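Local atomic coordinates of UTP-glucose-1-phosphate uridylyltransferase 2 (Trypanosoma brucei, PDB entry 3GUE), a protein that probably catalyses the reaction of UTP with alpha-D-glucose 1-phosphate to give UDP-alpha-D-glucose and diphosphate. Residues I47-K50 with S51-P54; E69-A72 with L73-A77; D233-E237 with K238-F242. All blocks are in the same frame, centred on the assembly; numbering follows the deposited sequence.

The contacts follow one another along the chain, and each is a local turn. Contact 1 leads into strand 53-54, an outer strand of a three-stranded antiparallel sheet whose other members, 257-262 and 275-280, carry residues that bind UDP-glucose. Contacts 2 and 3 lie at the seven-stranded mixed sheet of the GT-A-like nucleotidyltransferase domain: contact 2 runs into strand 77-83, and contact 3 joins helix 229-237 to strand 242-248. Their centres are 12 Å apart and they touch, Leu-73 packing on Asp-233 and His-236. Contact 1 is remote, its centre 39 Å from that of contact 2 and 28 Å from that of contact 3. The side chains of Ile-47 and Phe-242 lie about 11 and 10 Å from bound UDP-glucose.

Contact 1: I47-K50 with S51-P54; sequences IPEK and SISP. Unlike the reference sequence in segment 51-54: Ser-53 (reference Phe).
Ser-51 and Ile-52 fold back on Ile-47 and Pro-48 through a short 3-10 turn that leads into edge strand 53-54. The carbonyl of Pro-48 is gripped twice by Ser-51. The backbone N of Ser-51 lies 2.7 Å from Pro-48 O and approaches from above the carbonyl plane, whereas Ser-51 OG, 2.6 Å from Pro-48 O, comes in within that plane. A chi1 of 74° sets the hydroxyl between the backbone N and the carbonyl carbon of Ser-51, which turns it back onto this oxygen and also brings OG beside CD of the proline ring. One residue on, Ile-52 N makes a weak bond of 3.3 Å to Glu-49 O.

The two isoleucines cross at about a right angle and meet through their CG2 methyls, with Ile-47 CG2 3.8 Å from Ile-52 CG2. Ile-47 CG2 also rests against Ser-51 OG. Ile-52 continues onto Val-277 and Arg-279 of strand 275-280, so the turn packs against the sheet that contributes Glu-280 to the UDP-glucose site.

The carboxylate of Glu-49 bonds to His-298 and forms salt bridges with Arg-279 and Lys-297, a gathering of basic groups likely to favour its ionised form. A water lies 2.8 Å from both Glu-49 OE2 and Ile-52 O, linking the carboxylate to the backbone.

Contact 2: E69-A72 with L73-A77; sequences ENTA and LLRQA
Asn-70 meets Leu-73 through both backbone and side chain. Its carbonyl O accepts from Leu-73 N at 3.0 Å. Its CG lies anti to the backbone N (chi1 -168°), which brings the amide across the leucine at a slant, with Asn-70 ND2 3.7 Å from Leu-73 CD1. Leu-73 also packs on Tyr-214 of strand 214-219.

Thr-71 gives the one bond across the contact that spans a full helical turn: Arg-75 N reaches Thr-71 O at 3.0 Å and is nearly straight. Beyond it, the arginine chain bends at chi3 (-65°) and swings its guanidinium back over the start of the turn.

Ala-72 receives that group. Its CA sits over one face of the guanidinium, 3.3 Å from Arg-75 NH2, and its methyl is almost as near. The carbonyl of Ala-72 takes a water 2.7 Å from its O, and the same water donates to Gln-76 OE1, bridging backbone and side chain.

Leu-74 to Ala-77 then form a type I beta turn. This is a short, weakly bonded helix running through a turn into strand 77-83, an inner strand of the mixed sheet in a GT-A-like nucleotidyltransferase domain.

Contact 3: D233-E237 with K238-F242; sequences DYMHE and KQLGF
The Lys-238 side chain lies over a face of the Tyr-234 ring, one helical turn back. Tyr-234 carries CG opposite its own N (chi1 173°), which carries the ring toward the lysine. Lys-238 bends at all three torsions beyond chi1 and so curls over the phenol: its CG stands 3.9 Å from the Tyr-234 ring centroid in a CH-pi contact, and NZ returns to donate to Tyr-234 OH at 3.0 Å.

Met-235 is extended and runs outward from the helix beside the departing chain, its CE 3.5 Å from Leu-240 O. Farther back, Met-235 CG packs on Leu-240 CB at 3.7 Å, and Met-235 also touches Trp-307 of strand 300-309.

Helix 229-237 ends in a Schellman motif. Gln-239 takes a positive phi (48°), and Leu-240 N bonds back to Met-235 O at 2.9 Å, while Gln-239 N bonds to His-236 O at 3.0 Å. The chain thereby leaves the helix and heads for strand 242-248.

Glu-363 of neighbouring strand 362-366 forms a salt bridge with Lys-238 NZ. The three groups make a closed set, Tyr-234 OH accepting from the lysine and bonded to Glu-363, and the two charges would probably polarise the phenol.

Contact 1: I47-K50 with S51-P54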
loop_
_atom_site.group_PDB
_atom_site.type_symbol
_atom_site.label_atom_id
_atom_site.label_comp_id
_atom_site.label_asym_id
_atom_site.label_seq_id
_atom_site.Cartn_x
_atom_site.Cartn_y
_atom_site.Cartn_z
ATOM N N ILE A 47 -0.560 -16.718 9.534
ATOM C CA ILE A 47 0.837 -17.002 9.853
ATOM C C ILE A 47 1.019 -16.853 11.375
ATOM O O ILE A 47 1.318 -15.757 11.853
ATOM C CB ILE A 47 1.782 -16.049 9.075
ATOM C CG1 ILE A 47 1.640 -16.288 7.563
ATOM C CG2 ILE A 47 3.257 -16.176 9.551
ATOM C CD1 ILE A 47 2.223 -15.180 6.696
ATOM N N PRO A 48 0.796 -17.942 12.137
ATOM C CA PRO A 48 0.842 -17.855 13.600
ATOM C C PRO A 48 2.257 -17.599 14.095
ATOM O O PRO A 48 3.211 -18.123 13.508
ATOM C CB PRO A 48 0.356 -19.232 14.054
ATOM C CG PRO A 48 -0.271 -19.839 12.858
ATOM C CD PRO A 48 0.496 -19.315 11.704
ATOM N N GLU A 49 2.376 -16.788 15.151
ATOM C CA GLU A 49 3.676 -16.388 15.716
ATOM C C GLU A 49 4.611 -17.566 15.864
ATOM O O GLU A 49 5.818 -17.437 15.665
ATOM C CB GLU A 49 3.505 -15.673 17.069
ATOM C CG GLU A 49 4.786 -14.994 17.615
ATOM C CD GLU A 49 5.211 -13.798 16.780
ATOM O OE1 GLU A 49 4.357 -13.262 16.043
ATOM O OE2 GLU A 49 6.393 -13.397 16.860
ATOM N N LYS A 50 4.044 -18.719 16.192
ATOM C CA LYS A 50 4.836 -19.902 16.485
ATOM C C LYS A 50 5.412 -20.602 15.233
ATOM O O LYS A 50 6.233 -21.550 15.351
ATOM C CB LYS A 50 4.045 -20.843 17.386
ATOM C CG LYS A 50 4.017 -20.359 18.837
ATOM C CD LYS A 50 3.551 -21.438 19.807
ATOM C CE LYS A 50 3.312 -20.866 21.202
ATOM N NZ LYS A 50 2.697 -21.881 22.160
ATOM N N SER A 51 5.036 -20.074 14.059
ATOM C CA SER A 51 5.459 -20.606 12.752
ATOM C C SER A 51 6.654 -19.851 12.178
ATOM O O SER A 51 7.226 -20.240 11.145
ATOM C CB SER A 51 4.285 -20.587 11.747
ATOM O OG SER A 51 3.997 -19.265 11.300
ATOM N N ILE A 52 7.022 -18.764 12.847
ATOM C CA ILE A 52 8.058 -17.889 12.344
ATOM C C ILE A 52 9.020 -17.448 13.434
ATOM O O ILE A 52 8.741 -17.569 14.640
ATOM C CB ILE A 52 7.460 -16.636 11.660
ATOM C CG1 ILE A 52 6.434 -15.968 12.586
ATOM C CG2 ILE A 52 6.874 -17.020 10.295
ATOM C CD1 ILE A 52 6.184 -14.526 12.292
ATOM N N SER A 53 10.150 -16.937 12.974
ATOM C CA SER A 53 11.218 -16.425 13.813
ATOM C C SER A 53 11.462 -14.989 13.372
ATOM O O SER A 53 11.267 -14.676 12.197
ATOM C CB SER A 53 12.475 -17.242 13.584
ATOM O OG SER A 53 12.293 -18.529 14.131
ATOM N N PRO A 54 11.869 -14.106 14.303
ATOM C CA PRO A 54 12.170 -12.725 13.909
ATOM C C PRO A 54 13.447 -12.558 13.056
ATOM O O PRO A 54 14.413 -13.291 13.221
ATOM C CB PRO A 54 12.309 -11.997 15.250
ATOM C CG PRO A 54 12.690 -13.064 16.217
ATOM C CD PRO A 54 12.036 -14.320 15.754
HETATM O O HOH W 1 8.418 -15.126 15.961
#

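Contact 2: E69-A72 with L73-A77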
loop_
_atom_site.group_PDB
_atom_site.type_symbol
_atom_site.label_atom_id
_atom_site.label_comp_id
_atom_site.label_asym_id
_atom_site.label_seq_id
_atom_site.Cartn_x
_atom_site.Cartn_y
_atom_site.Cartn_z
ATOM N N GLU A 69 27.067 5.784 -11.127
ATOM C CA GLU A 69 25.847 5.086 -11.562
ATOM C C GLU A 69 26.059 4.432 -12.917
ATOM O O GLU A 69 26.802 4.932 -13.745
ATOM C CB GLU A 69 24.653 6.023 -11.646
ATOM C CG GLU A 69 24.221 6.575 -10.301
ATOM C CD GLU A 69 23.301 7.750 -10.446
ATOM O OE1 GLU A 69 23.310 8.357 -11.527
ATOM O OE2 GLU A 69 22.579 8.085 -9.478
ATOM N N ASN A 70 25.383 3.315 -13.115
ATOM C CA ASN A 70 25.368 2.645 -14.384
ATOM C C ASN A 70 24.108 3.100 -15.092
ATOM O O ASN A 70 23.060 2.460 -14.923
ATOM C CB ASN A 70 25.335 1.121 -14.172
ATOM C CG ASN A 70 25.618 0.336 -15.460
ATOM O OD1 ASN A 70 25.656 0.904 -16.550
ATOM N ND2 ASN A 70 25.808 -0.988 -15.326
ATOM N N THR A 71 24.216 4.191 -15.873
ATOM C CA THR A 71 23.059 4.761 -16.620
ATOM C C THR A 71 22.440 3.744 -17.594
ATOM O O THR A 71 21.248 3.785 -17.844
ATOM C CB THR A 71 23.414 6.083 -17.349
ATOM O OG1 THR A 71 24.141 6.928 -16.454
ATOM C CG2 THR A 71 22.150 6.838 -17.795
ATOM N N ALA A 72 23.250 2.817 -18.103
ATOM C CA ALA A 72 22.749 1.694 -18.905
ATOM C C ALA A 72 21.614 0.896 -18.238
ATOM O O ALA A 72 20.671 0.470 -18.925
ATOM C CB ALA A 72 23.897 0.781 -19.321
ATOM N N LEU A 73 21.694 0.720 -16.914
ATOM C CA LEU A 73 20.592 0.139 -16.120
ATOM C C LEU A 73 19.343 0.998 -15.990
ATOM O O LEU A 73 18.224 0.479 -16.060
ATOM C CB LEU A 73 21.070 -0.302 -14.719
ATOM C CG LEU A 73 21.986 -1.532 -14.740
ATOM C CD1 LEU A 73 22.679 -1.686 -13.405
ATOM C CD2 LEU A 73 21.249 -2.863 -15.186
ATOM N N LEU A 74 19.507 2.303 -15.780
ATOM C CA LEU A 74 18.355 3.208 -15.735
ATOM C C LEU A 74 17.587 3.172 -17.058
ATOM O O LEU A 74 16.343 3.204 -17.095
ATOM C CB LEU A 74 18.807 4.639 -15.438
ATOM C CG LEU A 74 17.697 5.685 -15.414
ATOM C CD1 LEU A 74 16.652 5.441 -14.324
ATOM C CD2 LEU A 74 18.290 7.086 -15.320
ATOM N N ARG A 75 18.340 3.078 -18.152
ATOM C CA ARG A 75 17.737 2.917 -19.460
ATOM C C ARG A 75 16.905 1.637 -19.551
ATOM O O ARG A 75 16.028 1.525 -20.402
ATOM C CB ARG A 75 18.824 2.959 -20.545
ATOM C CG ARG A 75 19.419 4.346 -20.780
ATOM C CD ARG A 75 20.095 4.402 -22.141
ATOM N NE ARG A 75 21.253 3.513 -22.201
ATOM C CZ ARG A 75 22.490 3.827 -21.811
ATOM N NH1 ARG A 75 22.779 5.038 -21.338
ATOM N NH2 ARG A 75 23.442 2.908 -21.871
ATOM N N GLN A 76 17.165 0.676 -18.666
ATOM C CA GLN A 76 16.362 -0.569 -18.612
ATOM C C GLN A 76 15.178 -0.535 -17.616
ATOM O O GLN A 76 14.421 -1.520 -17.495
ATOM C CB GLN A 76 17.274 -1.753 -18.282
ATOM C CG GLN A 76 18.151 -2.159 -19.465
ATOM C CD GLN A 76 19.277 -3.127 -19.133
ATOM O OE1 GLN A 76 20.220 -3.279 -19.914
ATOM N NE2 GLN A 76 19.200 -3.770 -17.987
ATOM N N ALA A 77 15.033 0.587 -16.914
ATOM C CA ALA A 77 14.112 0.684 -15.790
ATOM C C ALA A 77 12.733 1.293 -16.163
ATOM O O ALA A 77 12.614 2.061 -17.107
ATOM C CB ALA A 77 14.775 1.419 -14.652
HETATM O O HOH W 2 20.470 -0.488 -21.483
#

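Contact 3: D233-E237 with K238-F242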
loop_
_atom_site.group_PDB
_atom_site.type_symbol
_atom_site.label_atom_id
_atom_site.label_comp_id
_atom_site.label_asym_id
_atom_site.label_seq_id
_atom_site.Cartn_x
_atom_site.Cartn_y
_atom_site.Cartn_z
ATOM N N ASP A 233 21.768 -0.474 -9.174
ATOM C CA ASP A 233 23.132 -0.945 -9.484
ATOM C C ASP A 233 23.456 -2.172 -8.629
ATOM O O ASP A 233 23.931 -3.175 -9.138
ATOM C CB ASP A 233 24.177 0.150 -9.192
ATOM C CG ASP A 233 24.233 1.249 -10.245
ATOM O OD1 ASP A 233 23.649 1.117 -11.335
ATOM O OD2 ASP A 233 24.916 2.258 -9.981
ATOM N N TYR A 234 23.166 -2.068 -7.331
ATOM C CA TYR A 234 23.375 -3.137 -6.358
ATOM C C TYR A 234 22.625 -4.421 -6.674
ATOM O O TYR A 234 23.203 -5.515 -6.623
ATOM C CB TYR A 234 22.970 -2.684 -4.969
ATOM C CG TYR A 234 23.020 -3.810 -3.953
ATOM C CD1 TYR A 234 24.244 -4.297 -3.492
ATOM C CD2 TYR A 234 21.844 -4.406 -3.479
ATOM C CE1 TYR A 234 24.309 -5.322 -2.589
ATOM C CE2 TYR A 234 21.891 -5.443 -2.565
ATOM C CZ TYR A 234 23.145 -5.897 -2.118
ATOM O OH TYR A 234 23.234 -6.921 -1.191
ATOM N N MET A 235 21.342 -4.267 -6.974
ATOM C CA MET A 235 20.458 -5.384 -7.291
ATOM C C MET A 235 20.988 -6.179 -8.488
ATOM O O MET A 235 21.062 -7.424 -8.472
ATOM C CB MET A 235 19.081 -4.824 -7.601
ATOM C CG MET A 235 18.037 -5.884 -7.863
ATOM S SD MET A 235 16.596 -5.137 -8.614
ATOM C CE MET A 235 15.605 -6.638 -8.841
ATOM N N HIS A 236 21.342 -5.440 -9.528
ATOM C CA HIS A 236 21.979 -5.999 -10.721
ATOM C C HIS A 236 23.343 -6.720 -10.473
ATOM O O HIS A 236 23.594 -7.811 -11.006
ATOM C CB HIS A 236 22.130 -4.865 -11.737
ATOM C CG HIS A 236 22.762 -5.284 -13.020
ATOM N ND1 HIS A 236 22.091 -6.013 -13.981
ATOM C CD2 HIS A 236 23.999 -5.066 -13.511
ATOM C CE1 HIS A 236 22.897 -6.236 -15.003
ATOM N NE2 HIS A 236 24.062 -5.671 -14.740
ATOM N N GLU A 237 24.205 -6.107 -9.669
ATOM C CA GLU A 237 25.532 -6.655 -9.348
ATOM C C GLU A 237 25.438 -7.966 -8.586
ATOM O O GLU A 237 26.249 -8.855 -8.796
ATOM C CB GLU A 237 26.340 -5.675 -8.488
ATOM C CG GLU A 237 27.014 -4.538 -9.216
ATOM C CD GLU A 237 26.965 -3.256 -8.395
ATOM O OE1 GLU A 237 26.854 -3.355 -7.139
ATOM O OE2 GLU A 237 27.007 -2.158 -9.010
ATOM N N LYS A 238 24.469 -8.052 -7.674
ATOM C CA LYS A 238 24.159 -9.295 -6.947
ATOM C C LYS A 238 23.223 -10.235 -7.731
ATOM O O LYS A 238 22.793 -11.278 -7.198
ATOM C CB LYS A 238 23.535 -8.962 -5.571
ATOM C CG LYS A 238 24.442 -8.110 -4.649
ATOM C CD LYS A 238 25.725 -8.837 -4.182
ATOM C CE LYS A 238 25.440 -9.913 -3.118
ATOM N NZ LYS A 238 24.662 -9.449 -1.926
ATOM N N GLN A 239 22.896 -9.851 -8.976
ATOM C CA GLN A 239 22.010 -10.623 -9.879
ATOM C C GLN A 239 20.711 -11.062 -9.177
ATOM O O GLN A 239 20.311 -12.244 -9.242
ATOM C CB GLN A 239 22.725 -11.857 -10.464
ATOM C CG GLN A 239 23.970 -11.624 -11.366
ATOM C CD GLN A 239 24.958 -12.804 -11.293
ATOM O OE1 GLN A 239 25.309 -13.276 -10.199
ATOM N NE2 GLN A 239 25.406 -13.279 -12.449
ATOM N N LEU A 240 20.059 -10.107 -8.512
ATOM C CA LEU A 240 18.821 -10.359 -7.761
ATOM C C LEU A 240 17.616 -10.291 -8.677
ATOM O O LEU A 240 17.602 -9.459 -9.595
ATOM C CB LEU A 240 18.620 -9.295 -6.674
ATOM C CG LEU A 240 19.671 -9.026 -5.601
ATOM C CD1 LEU A 240 19.074 -8.087 -4.576
ATOM C CD2 LEU A 240 20.109 -10.330 -4.978
ATOM N N GLY A 241 16.623 -11.156 -8.427
ATOM C CA GLY A 241 15.341 -11.089 -9.114
ATOM C C GLY A 241 14.364 -10.136 -8.443
ATOM O O GLY A 241 13.435 -9.615 -9.067
ATOM N N PHE A 242 14.593 -9.908 -7.158
ATOM C CA PHE A 242 13.649 -9.199 -6.321
ATOM C C PHE A 242 14.430 -8.556 -5.171
ATOM O O PHE A 242 15.244 -9.215 -4.503
ATOM C CB PHE A 242 12.617 -10.220 -5.831
ATOM C CG PHE A 242 11.592 -9.693 -4.847
ATOM C CD1 PHE A 242 10.272 -9.485 -5.249
ATOM C CD2 PHE A 242 11.925 -9.503 -3.529
ATOM C CE1 PHE A 242 9.302 -9.062 -4.326
ATOM C CE2 PHE A 242 10.990 -9.033 -2.595
ATOM C CZ PHE A 242 9.664 -8.828 -2.984
#